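Local structure of uncharacterized protein (Legionella pneumophila subsp. pneumophila str. Philadelphia 1, 4EZI) at residues Tyr221-Phe226 with Leu273-Pro278; Pro252-Gly257 with Leu265-Gln270. The protein is of unknown function but has the alpha/beta-hydrolase fold and may hydrolyse esters, perhaps as a triacylglycerol lipase. All coordinates share one frame; numbering follows the deposited sequence. Where two conformers were deposited one is given.

Interaction 1. Residues Tyr221-Phe226 with Leu273-Pro278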
ATOM      1  N   TYR A 221     -13.741   1.237  -5.844  1.00  6.50           N
ATOM      2  CA  TYR A 221     -13.130   0.605  -4.692  1.00  6.83           C
ATOM      3  C   TYR A 221     -14.036  -0.505  -4.136  1.00  6.15           C
ATOM      4  O   TYR A 221     -13.576  -1.584  -3.759  1.00  6.84           O
ATOM      5  CB  TYR A 221     -12.871   1.616  -3.581  1.00  6.82           C
ATOM      6  CG  TYR A 221     -11.894   2.736  -3.841  1.00  6.92           C
ATOM      7  CD1 TYR A 221     -10.750   2.546  -4.589  1.00  7.71           C
ATOM      8  CD2 TYR A 221     -12.087   3.966  -3.264  1.00  7.73           C
ATOM      9  CE1 TYR A 221      -9.808   3.566  -4.743  1.00  8.53           C
ATOM     10  CE2 TYR A 221     -11.166   4.994  -3.411  1.00  7.93           C
ATOM     11  CZ  TYR A 221     -10.025   4.784  -4.177  1.00  7.92           C
ATOM     12  OH  TYR A 221      -9.098   5.787  -4.319  1.00  8.96           O
ATOM     13  N   LEU A 222     -15.318  -0.204  -3.973  1.00  5.96           N
ATOM     14  CA  LEU A 222     -16.239  -1.166  -3.365  1.00  6.66           C
ATOM     15  C   LEU A 222     -16.472  -2.357  -4.267  1.00  6.54           C
ATOM     16  O   LEU A 222     -16.574  -3.488  -3.788  1.00  6.95           O
ATOM     17  CB  LEU A 222     -17.568  -0.493  -2.990  1.00  7.70           C
ATOM     18  CG  LEU A 222     -17.437   0.504  -1.836  1.00  7.77           C
ATOM     19  CD1 LEU A 222     -18.720   1.319  -1.718  1.00 13.21           C
ATOM     20  CD2 LEU A 222     -17.100  -0.161  -0.514  1.00 16.29           C
ATOM     21  N   ALA A 223     -16.583  -2.107  -5.565  1.00  6.02           N
ATOM     22  CA  ALA A 223     -16.718  -3.206  -6.526  1.00  7.07           C
ATOM     23  C   ALA A 223     -15.500  -4.156  -6.417  1.00  6.31           C
ATOM     24  O   ALA A 223     -15.647  -5.376  -6.303  1.00  6.98           O
ATOM     25  CB  ALA A 223     -16.830  -2.635  -7.929  1.00  7.93           C
ATOM     26  N   TYR A 224     -14.312  -3.568  -6.399  1.00  6.19           N
ATOM     27  CA  TYR A 224     -13.084  -4.363  -6.297  1.00  6.31           C
ATOM     28  C   TYR A 224     -13.061  -5.153  -4.994  1.00  6.25           C
ATOM     29  O   TYR A 224     -12.744  -6.346  -4.944  1.00  6.78           O
ATOM     30  CB  TYR A 224     -11.890  -3.410  -6.392  1.00  7.15           C
ATOM     31  CG  TYR A 224     -10.507  -3.923  -6.741  1.00  7.13           C
ATOM     32  CD1 TYR A 224     -10.262  -5.212  -7.185  1.00  9.26           C
ATOM     33  CD2 TYR A 224      -9.442  -3.049  -6.711  1.00  8.67           C
ATOM     34  CE1 TYR A 224      -9.003  -5.586  -7.623  1.00 10.46           C
ATOM     35  CE2 TYR A 224      -8.166  -3.427  -7.161  1.00  8.69           C
ATOM     36  CZ  TYR A 224      -7.951  -4.690  -7.602  1.00  8.48           C
ATOM     37  OH  TYR A 224      -6.715  -5.060  -8.072  1.00 10.12           O
ATOM     38  N   PHE A 225     -13.400  -4.480  -3.895  1.00  6.08           N
ATOM     39  CA  PHE A 225     -13.305  -5.090  -2.602  1.00  6.72           C
ATOM     40  C   PHE A 225     -14.229  -6.297  -2.454  1.00  6.24           C
ATOM     41  O   PHE A 225     -13.807  -7.374  -2.064  1.00  6.34           O
ATOM     42  CB  PHE A 225     -13.594  -4.063  -1.478  1.00  6.74           C
ATOM     43  CG  PHE A 225     -13.471  -4.661  -0.104  1.00  7.07           C
ATOM     44  CD1 PHE A 225     -12.221  -4.900   0.440  1.00  8.13           C
ATOM     45  CD2 PHE A 225     -14.583  -5.064   0.609  1.00  7.78           C
ATOM     46  CE1 PHE A 225     -12.064  -5.512   1.650  1.00  9.16           C
ATOM     47  CE2 PHE A 225     -14.422  -5.680   1.841  1.00  9.06           C
ATOM     48  CZ  PHE A 225     -13.163  -5.897   2.356  1.00  9.21           C
ATOM     49  N   PHE A 226     -15.508  -6.108  -2.747  1.00  6.16           N
ATOM     50  CA  PHE A 226     -16.448  -7.205  -2.564  1.00  6.19           C
ATOM     51  C   PHE A 226     -16.302  -8.287  -3.619  1.00  6.09           C
ATOM     52  O   PHE A 226     -16.506  -9.468  -3.332  1.00  6.98           O
ATOM     53  CB  PHE A 226     -17.890  -6.693  -2.411  1.00  7.39           C
ATOM     54  CG  PHE A 226     -18.114  -5.988  -1.102  1.00  6.97           C
ATOM     55  CD1 PHE A 226     -18.135  -6.708   0.079  1.00  7.73           C
ATOM     56  CD2 PHE A 226     -18.260  -4.637  -1.056  1.00  7.93           C
ATOM     57  CE1 PHE A 226     -18.316  -6.069   1.308  1.00  8.65           C
ATOM     58  CE2 PHE A 226     -18.450  -3.987   0.163  1.00  8.69           C
ATOM     59  CZ  PHE A 226     -18.465  -4.700   1.338  1.00  8.82           C
ATOM     60  N   LEU A 273     -24.392   2.722  -4.242  1.00  8.71           N
ATOM     61  CA  LEU A 273     -25.574   1.939  -3.925  1.00  8.86           C
ATOM     62  C   LEU A 273     -26.187   1.309  -5.167  1.00  8.30           C
ATOM     63  O   LEU A 273     -26.835   0.263  -5.071  1.00 10.19           O
ATOM     64  CB  LEU A 273     -26.615   2.776  -3.185  1.00  9.89           C
ATOM     65  CG  LEU A 273     -26.152   3.303  -1.824  1.00 12.64           C
ATOM     66  CD1 LEU A 273     -27.215   4.176  -1.180  1.00 15.58           C
ATOM     67  CD2 LEU A 273     -25.759   2.189  -0.885  1.00 16.80           C
ATOM     68  N   LEU A 274     -25.965   1.901  -6.346  1.00  8.84           N
ATOM     69  CA  LEU A 274     -26.577   1.395  -7.589  1.00  9.20           C
ATOM     70  C   LEU A 274     -25.948   0.072  -8.036  1.00  9.14           C
ATOM     71  O   LEU A 274     -26.587  -0.657  -8.806  1.00 10.09           O
ATOM     72  CB  LEU A 274     -26.491   2.444  -8.697  1.00 10.16           C
ATOM     73  CG  LEU A 274     -27.398   3.653  -8.526  1.00 13.10           C
ATOM     74  CD1 LEU A 274     -27.012   4.727  -9.520  1.00 16.92           C
ATOM     75  CD2 LEU A 274     -28.865   3.234  -8.659  1.00 19.40           C
ATOM     76  N   ILE A 275     -24.754  -0.280  -7.560  1.00  7.43           N
ATOM     77  CA  ILE A 275     -24.162  -1.569  -7.965  1.00  7.77           C
ATOM     78  C   ILE A 275     -24.551  -2.723  -7.057  1.00  6.98           C
ATOM     79  O   ILE A 275     -24.237  -3.863  -7.367  1.00  7.74           O
ATOM     80  CB  ILE A 275     -22.632  -1.528  -8.150  1.00  7.65           C
ATOM     81  CG1 ILE A 275     -21.868  -1.413  -6.820  1.00  7.32           C
ATOM     82  CG2 ILE A 275     -22.275  -0.448  -9.200  1.00  8.85           C
ATOM     83  CD1 ILE A 275     -20.373  -1.712  -6.957  1.00  8.85           C
ATOM     84  N   PHE A 276     -25.222  -2.440  -5.936  1.00  6.69           N
ATOM     85  CA  PHE A 276     -25.506  -3.477  -4.946  1.00  6.97           C
ATOM     86  C   PHE A 276     -26.973  -3.791  -4.859  1.00  6.93           C
ATOM     87  O   PHE A 276     -27.829  -2.928  -5.015  1.00  8.24           O
ATOM     88  CB  PHE A 276     -25.046  -3.024  -3.544  1.00  8.00           C
ATOM     89  CG  PHE A 276     -23.550  -2.906  -3.409  1.00  7.59           C
ATOM     90  CD1 PHE A 276     -22.764  -4.031  -3.443  1.00  9.32           C
ATOM     91  CD2 PHE A 276     -22.938  -1.659  -3.273  1.00  7.77           C
ATOM     92  CE1 PHE A 276     -21.392  -3.942  -3.343  1.00  8.43           C
ATOM     93  CE2 PHE A 276     -21.577  -1.567  -3.186  1.00  9.94           C
ATOM     94  CZ  PHE A 276     -20.788  -2.693  -3.209  1.00  9.65           C
ATOM     95  N   GLN A 277     -27.279  -5.029  -4.498  1.00  7.24           N
ATOM     96  CA  GLN A 277     -28.626  -5.326  -4.018  1.00  7.61           C
ATOM     97  C   GLN A 277     -28.869  -4.530  -2.732  1.00  8.76           C
ATOM     98  O   GLN A 277     -28.008  -4.478  -1.880  1.00  8.77           O
ATOM     99  CB  GLN A 277     -28.802  -6.806  -3.734  1.00  8.42           C
ATOM    100  CG  GLN A 277     -28.989  -7.634  -5.007  1.00 10.05           C
ATOM    101  CD  GLN A 277     -30.272  -7.235  -5.780  1.00  9.10           C
ATOM    102  OE1 GLN A 277     -31.204  -6.692  -5.171  1.00 13.94           O
ATOM    103  NE2 GLN A 277     -30.317  -7.495  -7.079  1.00 12.08           N
ATOM    104  N   PRO A 278     -30.058  -3.920  -2.576  1.00 10.34           N
ATOM    105  CA  PRO A 278     -30.283  -3.121  -1.368  1.00 12.20           C
ATOM    106  C   PRO A 278     -30.170  -3.882  -0.046  1.00 11.00           C
ATOM    107  O   PRO A 278     -29.675  -3.339   0.925  1.00 12.73           O
ATOM    108  CB  PRO A 278     -31.698  -2.579  -1.569  1.00 14.34           C
ATOM    109  CG  PRO A 278     -31.867  -2.485  -3.010  1.00 16.62           C
ATOM    110  CD  PRO A 278     -31.081  -3.645  -3.595  1.00 12.26           C
TER
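Ala-223 and Ile-275 have the nearest CA atoms of the two segments, 7.8 Å apart, where one flank of helix 218-233 faces the 3-10 turn 273-275 and the loop that follows it. No hydrogen bond crosses the gap; apolar side chains make the contact. Phe-276 covers the most ground. Its CG lies anti to its carbonyl carbon (chi1 -68°), and the ring reaches out to the helix with CZ leading, meeting both Leu-222 and Phe-226, one turn apart. CB of Leu-222 lies at the rim of the Phe-276 ring, close to the ring plane and 3.9 Å from CZ. CD2 of Phe-226 comes up to the same CZ, at 3.8 Å. The two ring planes stand at 89°, yet the approach is oblique, with centroids 5.8 Å apart. Beside them, Ile-275 extends CD1 to the methyl of Ala-223, 3.8 Å from its CB, while its CG1 lies over one face of the Phe-276 ring, offset toward the rim. The aromatic ring is thus lined by its own neighbour as well as by the helix. Met-211 of helix 203-212 touches both Leu-222 and Phe-276, and Phe-280 meets Phe-226 edge-to-face. This is buried apolar packing of a helix against a loop, within the helical insertion between strands 193-197 and 310-314 of the alpha/beta-hydrolase fold, a region that often forms a cap or lid in this family.

Interaction 2. Residues Pro252-Gly257 with Leu265-Gln270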
ATOM      1  N   PRO A 252     -16.815  -8.394 -12.851  1.00  8.23           N
ATOM      2  CA  PRO A 252     -15.730  -9.358 -13.146  1.00  9.09           C
ATOM      3  C   PRO A 252     -14.931  -9.050 -14.405  1.00 10.09           C
ATOM      4  O   PRO A 252     -13.713  -9.237 -14.419  1.00 12.36           O
ATOM      5  CB  PRO A 252     -16.470 -10.696 -13.260  1.00 10.95           C
ATOM      6  CG  PRO A 252     -17.661 -10.527 -12.365  1.00 11.07           C
ATOM      7  CD  PRO A 252     -18.074  -9.073 -12.491  1.00  9.01           C
ATOM      8  N   GLU A 253     -15.592  -8.534 -15.434  1.00 10.40           N
ATOM      9  CA  GLU A 253     -14.907  -8.109 -16.653  1.00 10.74           C
ATOM     10  C   GLU A 253     -13.991  -6.901 -16.392  1.00 10.06           C
ATOM     11  O   GLU A 253     -12.807  -6.882 -16.761  1.00 11.41           O
ATOM     12  CB  GLU A 253     -15.878  -7.678 -17.770  0.50 13.81           C
ATOM     13  CG  GLU A 253     -17.040  -8.582 -18.185  0.50 21.67           C
ATOM     14  CD  GLU A 253     -18.088  -7.792 -19.002  0.50 26.53           C
ATOM     15  OE1 GLU A 253     -17.682  -6.915 -19.798  0.50 28.59           O
ATOM     16  OE2 GLU A 253     -19.312  -8.019 -18.854  0.50 23.66           O
ATOM     17  N   LEU A 254     -14.533  -5.887 -15.738  1.00  8.35           N
ATOM     18  CA  LEU A 254     -13.770  -4.674 -15.456  1.00  8.85           C
ATOM     19  C   LEU A 254     -12.552  -4.942 -14.600  1.00  8.68           C
ATOM     20  O   LEU A 254     -11.560  -4.210 -14.704  1.00 10.40           O
ATOM     21  CB  LEU A 254     -14.633  -3.635 -14.760  1.00  8.81           C
ATOM     22  CG  LEU A 254     -15.805  -3.088 -15.575  1.00  9.18           C
ATOM     23  CD1 LEU A 254     -16.687  -2.201 -14.686  1.00 11.01           C
ATOM     24  CD2 LEU A 254     -15.360  -2.362 -16.844  1.00 11.21           C
HETATM   25  N   MSE A 255     -12.646  -5.959 -13.730  1.00  8.72           N
HETATM   26  CA  MSE A 255     -11.571  -6.277 -12.814  1.00  8.13           C
HETATM   27  C   MSE A 255     -10.617  -7.339 -13.312  1.00  9.17           C
HETATM   28  O   MSE A 255      -9.892  -7.906 -12.520  1.00 11.52           O
HETATM   29  CB  MSE A 255     -12.130  -6.659 -11.423  1.00  9.58           C
HETATM   30  CG  MSE A 255     -13.039  -5.620 -10.798  1.00 10.35           C
HETATM   31 SE   MSE A 255     -12.127  -4.026 -10.349  0.75 11.67          SE
HETATM   32  CE  MSE A 255     -13.679  -2.804 -10.286  1.00 14.59           C
ATOM     33  N   ASP A 256     -10.548  -7.531 -14.629  1.00  8.62           N
ATOM     34  CA  ASP A 256      -9.720  -8.585 -15.210  1.00  8.78           C
ATOM     35  C   ASP A 256      -8.233  -8.262 -15.235  1.00  8.69           C
ATOM     36  O   ASP A 256      -7.446  -9.129 -15.592  1.00 10.53           O
ATOM     37  CB  ASP A 256     -10.242  -8.964 -16.601  1.00  9.38           C
ATOM     38  CG  ASP A 256     -10.059  -7.871 -17.649  1.00  9.11           C
ATOM     39  OD1 ASP A 256      -9.588  -6.754 -17.349  1.00  9.06           O
ATOM     40  OD2 ASP A 256     -10.463  -8.136 -18.830  1.00 12.29           O
ATOM     41  N   GLY A 257      -7.845  -7.049 -14.870  1.00  8.18           N
ATOM     42  CA  GLY A 257      -6.466  -6.616 -14.871  1.00  7.79           C
ATOM     43  C   GLY A 257      -6.019  -5.903 -16.135  1.00  8.02           C
ATOM     44  O   GLY A 257      -4.875  -5.450 -16.204  1.00  8.07           O
ATOM     45  N   LEU A 265     -13.823   3.538 -14.132  1.00  9.59           N
ATOM     46  CA  LEU A 265     -14.579   4.594 -13.484  1.00 11.35           C
ATOM     47  C   LEU A 265     -15.744   5.070 -14.349  1.00 11.23           C
ATOM     48  O   LEU A 265     -16.819   5.358 -13.836  1.00 14.23           O
ATOM     49  CB  LEU A 265     -13.664   5.768 -13.117  1.00 11.83           C
ATOM     50  CG  LEU A 265     -12.608   5.438 -12.074  1.00 12.69           C
ATOM     51  CD1 LEU A 265     -11.658   6.587 -11.934  1.00 15.60           C
ATOM     52  CD2 LEU A 265     -13.241   5.138 -10.726  1.00 14.16           C
ATOM     53  N   GLN A 266     -15.555   5.110 -15.658  1.00 11.41           N
ATOM     54  CA  GLN A 266     -16.624   5.521 -16.566  0.50 12.49           C
ATOM     55  C   GLN A 266     -17.751   4.485 -16.685  1.00 11.36           C
ATOM     56  O   GLN A 266     -18.914   4.855 -16.882  1.00 14.76           O
ATOM     57  CB  GLN A 266     -16.031   5.840 -17.934  0.50 14.48           C
ATOM     58  CG  GLN A 266     -16.975   6.554 -18.893  0.50 20.33           C
ATOM     59  CD  GLN A 266     -17.548   7.857 -18.335  0.50 25.76           C
ATOM     60  OE1 GLN A 266     -16.858   8.625 -17.661  0.50 27.41           O
ATOM     61  NE2 GLN A 266     -18.824   8.107 -18.619  0.50 28.79           N
ATOM     62  N   ALA A 267     -17.431   3.200 -16.546  1.00 10.38           N
ATOM     63  CA  ALA A 267     -18.415   2.112 -16.671  1.00 10.42           C
ATOM     64  C   ALA A 267     -19.293   1.954 -15.446  1.00 10.52           C
ATOM     65  O   ALA A 267     -20.319   1.301 -15.536  1.00 13.40           O
ATOM     66  CB  ALA A 267     -17.702   0.797 -16.961  1.00 11.07           C
ATOM     67  N   LEU A 268     -18.878   2.472 -14.300  1.00  9.63           N
ATOM     68  CA  LEU A 268     -19.593   2.270 -13.053  1.00  9.99           C
ATOM     69  C   LEU A 268     -20.291   3.560 -12.651  1.00  9.99           C
ATOM     70  O   LEU A 268     -19.761   4.664 -12.839  1.00 12.12           O
ATOM     71  CB  LEU A 268     -18.599   1.868 -11.957  1.00 10.16           C
ATOM     72  CG  LEU A 268     -17.977   0.477 -12.151  1.00  9.69           C
ATOM     73  CD1 LEU A 268     -16.920   0.260 -11.074  1.00 12.84           C
ATOM     74  CD2 LEU A 268     -19.020  -0.652 -12.174  1.00 13.26           C
ATOM     75  N   PRO A 269     -21.453   3.439 -12.008  1.00  9.12           N
ATOM     76  CA  PRO A 269     -22.109   4.650 -11.508  1.00 10.46           C
ATOM     77  C   PRO A 269     -21.313   5.320 -10.385  1.00  9.57           C
ATOM     78  O   PRO A 269     -20.563   4.670  -9.675  1.00 11.20           O
ATOM     79  CB  PRO A 269     -23.444   4.133 -10.973  1.00 11.51           C
ATOM     80  CG  PRO A 269     -23.195   2.730 -10.620  1.00 12.37           C
ATOM     81  CD  PRO A 269     -22.155   2.216 -11.587  1.00 10.13           C
ATOM     82  N   GLN A 270     -21.507   6.615 -10.230  1.00  9.83           N
ATOM     83  CA  GLN A 270     -20.856   7.342  -9.150  1.00 10.11           C
ATOM     84  C   GLN A 270     -21.426   7.030  -7.766  1.00  8.61           C
ATOM     85  O   GLN A 270     -20.693   7.089  -6.786  1.00  9.55           O
ATOM     86  CB  GLN A 270     -20.834   8.835  -9.439  1.00 12.42           C
ATOM     87  CG  GLN A 270     -19.702   9.188 -10.422  1.00 15.54           C
ATOM     88  CD  GLN A 270     -18.325   9.213  -9.752  1.00 17.13           C
ATOM     89  OE1 GLN A 270     -18.086  10.057  -8.882  1.00 20.61           O
ATOM     90  NE2 GLN A 270     -17.431   8.255 -10.117  1.00 13.86           N
TER
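Leu-254, at the end of helix 247-254, meets Ala-267, the last residue of helix 261-267, and Leu-268 just beyond it, and its two methyls do all the touching on its side. CD1 touches two partners, 3.8 Å from CD2 of Leu-268 and 3.9 Å from the methyl CB of Ala-267; the methine CG of Leu-268 is also 3.9 Å from this CD1. The second branch, CD2 of Leu-254, lies 3.9 Å from CB of Ala-267 as well, so the Ala-267 methyl rests against both branches of Leu-254. Leu-254 and Leu-268 extend toward each other tip to tip. Leu-268 is the first residue to leave helical geometry, its extended backbone (psi 147°) carrying the chain away from the helix. One shell out, Ile-251 and Tyr-247 of helix 247-254 touch Leu-268, and His-259 packs on Leu-254. The connection between the helices is pinned by Asp-256, whose OD1 accepts hydrogen bonds from Tyr-258 N and His-259 ND1. Across the contact itself there is neither a hydrogen bond nor an ionic pair: the two helix ends meet through aliphatic carbons, and cohesion here probably rests on van der Waals contact and on burying the two leucines, with Ala-267 at the partly exposed edge.

Interactions 1 and 2 lie on the same side of the molecule, their centres about 11 Å apart, and interaction 2 falls entirely within the 46 residues that separate the two segments of interaction 1. They meet at two seams. In one, Pro-269 CD packs 3.6 Å from Ile-275 CG2; in the other, the selenomethionine Met-255 sets its CE 3.9 Å from Ala-223 CB and its SE 3.9 Å from Tyr-224 CD1. Tyr-221 OH hydrogen-bonds OD2 of Asp-320, two residues after Asp-318 of a possible Ser-169, His-351, Asp-318 triad, which is consistent with helix 218-233 lying near the active site. A bound di(hydroxyethyl)ether lies about 4 Å from the Leu-222 side chain but about 12 Å from that of Leu-268.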